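Local coordinates for protein gamma-hexachlorocyclohexane dehydrochlorinase (PDB 3A76) that catalyses two successive 1,2-anti dehydrochlorinations that convert the pollutant lindane to a tetrachlorocyclohexadiene by way of pentachlorocyclohexene, at residues Leu52-Asp58 with Lys71-Leu77. Residues are numbered along the deposited sequence; the frame is centred on the assembly and turned at random.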
ATOM      1  N   LEU B  52       3.269  -6.775  18.702  1.00 29.42           N
ATOM      2  CA  LEU B  52       2.649  -5.514  19.088  1.00 30.30           C
ATOM      3  C   LEU B  52       3.465  -4.777  20.136  1.00 31.22           C
ATOM      4  O   LEU B  52       3.720  -3.578  19.989  1.00 31.81           O
ATOM      5  CB  LEU B  52       1.217  -5.708  19.588  1.00 29.71           C
ATOM      6  CG  LEU B  52       0.462  -4.399  19.864  1.00 29.47           C
ATOM      7  CD1 LEU B  52       0.136  -3.620  18.565  1.00 29.68           C
ATOM      8  CD2 LEU B  52      -0.789  -4.657  20.664  1.00 27.24           C
ATOM      9  N   ALA B  53       3.868  -5.507  21.177  1.00 31.82           N
ATOM     10  CA  ALA B  53       4.579  -4.954  22.329  1.00 32.50           C
ATOM     11  C   ALA B  53       6.004  -4.500  22.015  1.00 32.86           C
ATOM     12  O   ALA B  53       6.519  -3.577  22.650  1.00 33.35           O
ATOM     13  CB  ALA B  53       4.599  -5.980  23.457  1.00 32.69           C
ATOM     14  N   SER B  54       6.628  -5.149  21.034  1.00 33.07           N
ATOM     15  CA  SER B  54       8.050  -4.970  20.724  1.00 33.19           C
ATOM     16  C   SER B  54       8.428  -3.636  20.058  1.00 33.17           C
ATOM     17  O   SER B  54       9.620  -3.321  19.916  1.00 33.30           O
ATOM     18  CB  SER B  54       8.507  -6.115  19.814  1.00 33.50           C
ATOM     19  OG  SER B  54       7.911  -5.997  18.526  1.00 34.28           O
ATOM     20  N   ILE B  55       7.426  -2.866  19.646  1.00 32.93           N
ATOM     21  CA  ILE B  55       7.641  -1.707  18.772  1.00 32.88           C
ATOM     22  C   ILE B  55       7.567  -0.347  19.491  1.00 33.09           C
ATOM     23  O   ILE B  55       7.817   0.702  18.886  1.00 32.88           O
ATOM     24  CB  ILE B  55       6.642  -1.732  17.576  1.00 32.93           C
ATOM     25  CG1 ILE B  55       5.201  -1.713  18.096  1.00 33.16           C
ATOM     26  CG2 ILE B  55       6.910  -2.950  16.659  1.00 32.20           C
ATOM     27  CD1 ILE B  55       4.125  -1.583  17.043  1.00 33.51           C
ATOM     28  N   TRP B  56       7.215  -0.376  20.777  1.00 33.21           N
ATOM     29  CA  TRP B  56       7.036   0.838  21.577  1.00 33.64           C
ATOM     30  C   TRP B  56       8.095   0.954  22.664  1.00 33.91           C
ATOM     31  O   TRP B  56       8.471  -0.053  23.283  1.00 34.26           O
ATOM     32  CB  TRP B  56       5.662   0.843  22.253  1.00 33.63           C
ATOM     33  CG  TRP B  56       4.540   0.395  21.373  1.00 33.87           C
ATOM     34  CD1 TRP B  56       4.042  -0.875  21.254  1.00 33.88           C
ATOM     35  CD2 TRP B  56       3.766   1.214  20.492  1.00 34.01           C
ATOM     36  NE1 TRP B  56       3.005  -0.899  20.353  1.00 33.83           N
ATOM     37  CE2 TRP B  56       2.812   0.370  19.868  1.00 34.01           C
ATOM     38  CE3 TRP B  56       3.778   2.577  20.171  1.00 32.81           C
ATOM     39  CZ2 TRP B  56       1.887   0.847  18.939  1.00 33.37           C
ATOM     40  CZ3 TRP B  56       2.860   3.051  19.246  1.00 33.60           C
ATOM     41  CH2 TRP B  56       1.927   2.184  18.638  1.00 33.41           C
ATOM     42  N   TRP B  57       8.569   2.179  22.896  1.00 33.88           N
ATOM     43  CA  TRP B  57       9.370   2.493  24.081  1.00 33.63           C
ATOM     44  C   TRP B  57       8.436   2.528  25.289  1.00 33.99           C
ATOM     45  O   TRP B  57       7.221   2.672  25.125  1.00 33.95           O
ATOM     46  CB  TRP B  57      10.069   3.845  23.928  1.00 33.40           C
ATOM     47  CG  TRP B  57      11.107   3.906  22.838  1.00 31.84           C
ATOM     48  CD1 TRP B  57      11.121   4.760  21.774  1.00 30.92           C
ATOM     49  CD2 TRP B  57      12.278   3.089  22.713  1.00 30.60           C
ATOM     50  NE1 TRP B  57      12.226   4.524  20.990  1.00 30.32           N
ATOM     51  CE2 TRP B  57      12.952   3.504  21.544  1.00 29.81           C
ATOM     52  CE3 TRP B  57      12.827   2.051  23.477  1.00 31.57           C
ATOM     53  CZ2 TRP B  57      14.139   2.912  21.114  1.00 30.70           C
ATOM     54  CZ3 TRP B  57      14.018   1.459  23.048  1.00 31.04           C
ATOM     55  CH2 TRP B  57      14.656   1.892  21.876  1.00 31.32           C
ATOM     56  N   ASP B  58       8.986   2.400  26.499  1.00 34.56           N
ATOM     57  CA  ASP B  58       8.160   2.490  27.723  1.00 35.07           C
ATOM     58  C   ASP B  58       7.356   3.789  27.810  1.00 34.75           C
ATOM     59  O   ASP B  58       6.213   3.794  28.266  1.00 34.70           O
ATOM     60  CB  ASP B  58       9.014   2.338  28.986  1.00 35.68           C
ATOM     61  CG  ASP B  58       9.097   0.903  29.473  1.00 37.23           C
ATOM     62  OD1 ASP B  58       8.281   0.051  29.033  1.00 38.53           O
ATOM     63  OD2 ASP B  58       9.988   0.638  30.315  1.00 39.49           O
ATOM     64  N   LYS B  71      -0.067   4.014  26.848  1.00 26.18           N
ATOM     65  CA  LYS B  71       1.365   4.278  26.985  1.00 26.83           C
ATOM     66  C   LYS B  71       2.168   3.002  27.115  1.00 26.43           C
ATOM     67  O   LYS B  71       1.721   2.062  27.754  1.00 26.87           O
ATOM     68  CB  LYS B  71       1.647   5.259  28.147  1.00 27.12           C
ATOM     69  CG  LYS B  71       1.691   4.652  29.549  1.00 29.51           C
ATOM     70  CD  LYS B  71       2.076   5.698  30.611  1.00 33.55           C
ATOM     71  CE  LYS B  71       0.839   6.463  31.139  1.00 35.61           C
ATOM     72  NZ  LYS B  71       1.199   7.732  31.854  1.00 36.97           N
ATOM     73  N   GLY B  72       3.341   2.983  26.485  1.00 26.70           N
ATOM     74  CA  GLY B  72       4.244   1.830  26.472  1.00 26.81           C
ATOM     75  C   GLY B  72       3.683   0.552  25.866  1.00 26.94           C
ATOM     76  O   GLY B  72       2.524   0.509  25.449  1.00 26.98           O
ATOM     77  N   PRO B  73       4.500  -0.509  25.816  1.00 27.06           N
ATOM     78  CA  PRO B  73       4.025  -1.821  25.357  1.00 27.55           C
ATOM     79  C   PRO B  73       2.787  -2.356  26.107  1.00 28.20           C
ATOM     80  O   PRO B  73       1.858  -2.880  25.467  1.00 28.23           O
ATOM     81  CB  PRO B  73       5.239  -2.721  25.584  1.00 27.57           C
ATOM     82  CG  PRO B  73       6.398  -1.786  25.470  1.00 27.12           C
ATOM     83  CD  PRO B  73       5.932  -0.537  26.144  1.00 26.87           C
ATOM     84  N   GLU B  74       2.766  -2.220  27.436  1.00 28.28           N
ATOM     85  CA  GLU B  74       1.635  -2.688  28.238  1.00 28.58           C
ATOM     86  C   GLU B  74       0.363  -1.932  27.876  1.00 28.06           C
ATOM     87  O   GLU B  74      -0.725  -2.511  27.841  1.00 28.01           O
ATOM     88  CB  GLU B  74       1.934  -2.565  29.743  1.00 29.07           C
ATOM     89  CG  GLU B  74       0.817  -3.100  30.658  1.00 32.05           C
ATOM     90  CD  GLU B  74       0.732  -4.641  30.701  1.00 35.79           C
ATOM     91  OE1 GLU B  74       1.474  -5.261  31.514  1.00 36.16           O
ATOM     92  OE2 GLU B  74      -0.091  -5.221  29.939  1.00 35.71           O
ATOM     93  N   GLY B  75       0.505  -0.633  27.614  1.00 27.83           N
ATOM     94  CA  GLY B  75      -0.612   0.190  27.148  1.00 27.18           C
ATOM     95  C   GLY B  75      -1.155  -0.298  25.816  1.00 26.47           C
ATOM     96  O   GLY B  75      -2.375  -0.385  25.629  1.00 26.46           O
ATOM     97  N   ALA B  76      -0.236  -0.623  24.907  1.00 25.66           N
ATOM     98  CA  ALA B  76      -0.550  -1.231  23.601  1.00 25.06           C
ATOM     99  C   ALA B  76      -1.334  -2.550  23.751  1.00 24.90           C
ATOM    100  O   ALA B  76      -2.413  -2.704  23.163  1.00 24.67           O
ATOM    101  CB  ALA B  76       0.745  -1.444  22.790  1.00 24.30           C
ATOM    102  N   LEU B  77      -0.816  -3.471  24.574  1.00 25.06           N
ATOM    103  CA  LEU B  77      -1.504  -4.737  24.872  1.00 25.07           C
ATOM    104  C   LEU B  77      -2.853  -4.525  25.549  1.00 24.85           C
ATOM    105  O   LEU B  77      -3.803  -5.261  25.311  1.00 24.46           O
ATOM    106  CB  LEU B  77      -0.641  -5.661  25.734  1.00 25.28           C
ATOM    107  CG  LEU B  77       0.475  -6.550  25.175  1.00 25.99           C
ATOM    108  CD1 LEU B  77       0.478  -6.613  23.652  1.00 26.26           C
ATOM    109  CD2 LEU B  77       1.802  -6.076  25.680  1.00 27.12           C
TER
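The methyl of Ala76 presses on the pyrrole end of the Trp56 indole, with Ala76 CB 3.4 Å from Trp56 NE1 and also against CD1. A small residue suits this place, because its single carbon lets the beginning of helix 72-87 come close to the indole. With CG beside the backbone N (chi1 -43°), Trp56 swings its indole back toward the chain that precedes it, and NE1 comes to lie 2.8 Å from Leu52 O. On from this contact the same ring stacks with Trp62 and meets Phe146, so it joins the helix start to an aromatic cluster.

Aliphatic packing continues along helix 72-87. Leu52 CD2 touches Leu77 CD1 at 3.8 Å and also lies over the backbone carbonyl of Ala76, while the other methyl of Leu77, CD2, meets Ala53 CB at 3.6 Å. The side chains of Leu52, Ala53 and Leu77 thus join the end of helix 49-53 to helix 72-87.

Pro73, in the first turn of its helix, where a residue without an N-H costs no helical bond, sets its ring against backbone oxygens: CB is 3.3 Å from Ala53 O, and CG is 3.5 Å from Trp56 O. Gly72, with a positive phi (60°), brings its bare CA close to the backbone oxygens of Trp57 and Asp58. That CA points a hydrogen at Trp57 O (3.4 Å, 161° at the hydrogen), a nearly straight CA-H...O contact.

The two segments are therefore joined mainly by apolar packing and C-H groups lying against carbonyls. Van der Waals and C-H...O contacts, with no salt bridge between the segments, link the beginning of helix 72-87 to the type I beta turn from Ala53 to Trp56 in this SnoaL-like domain.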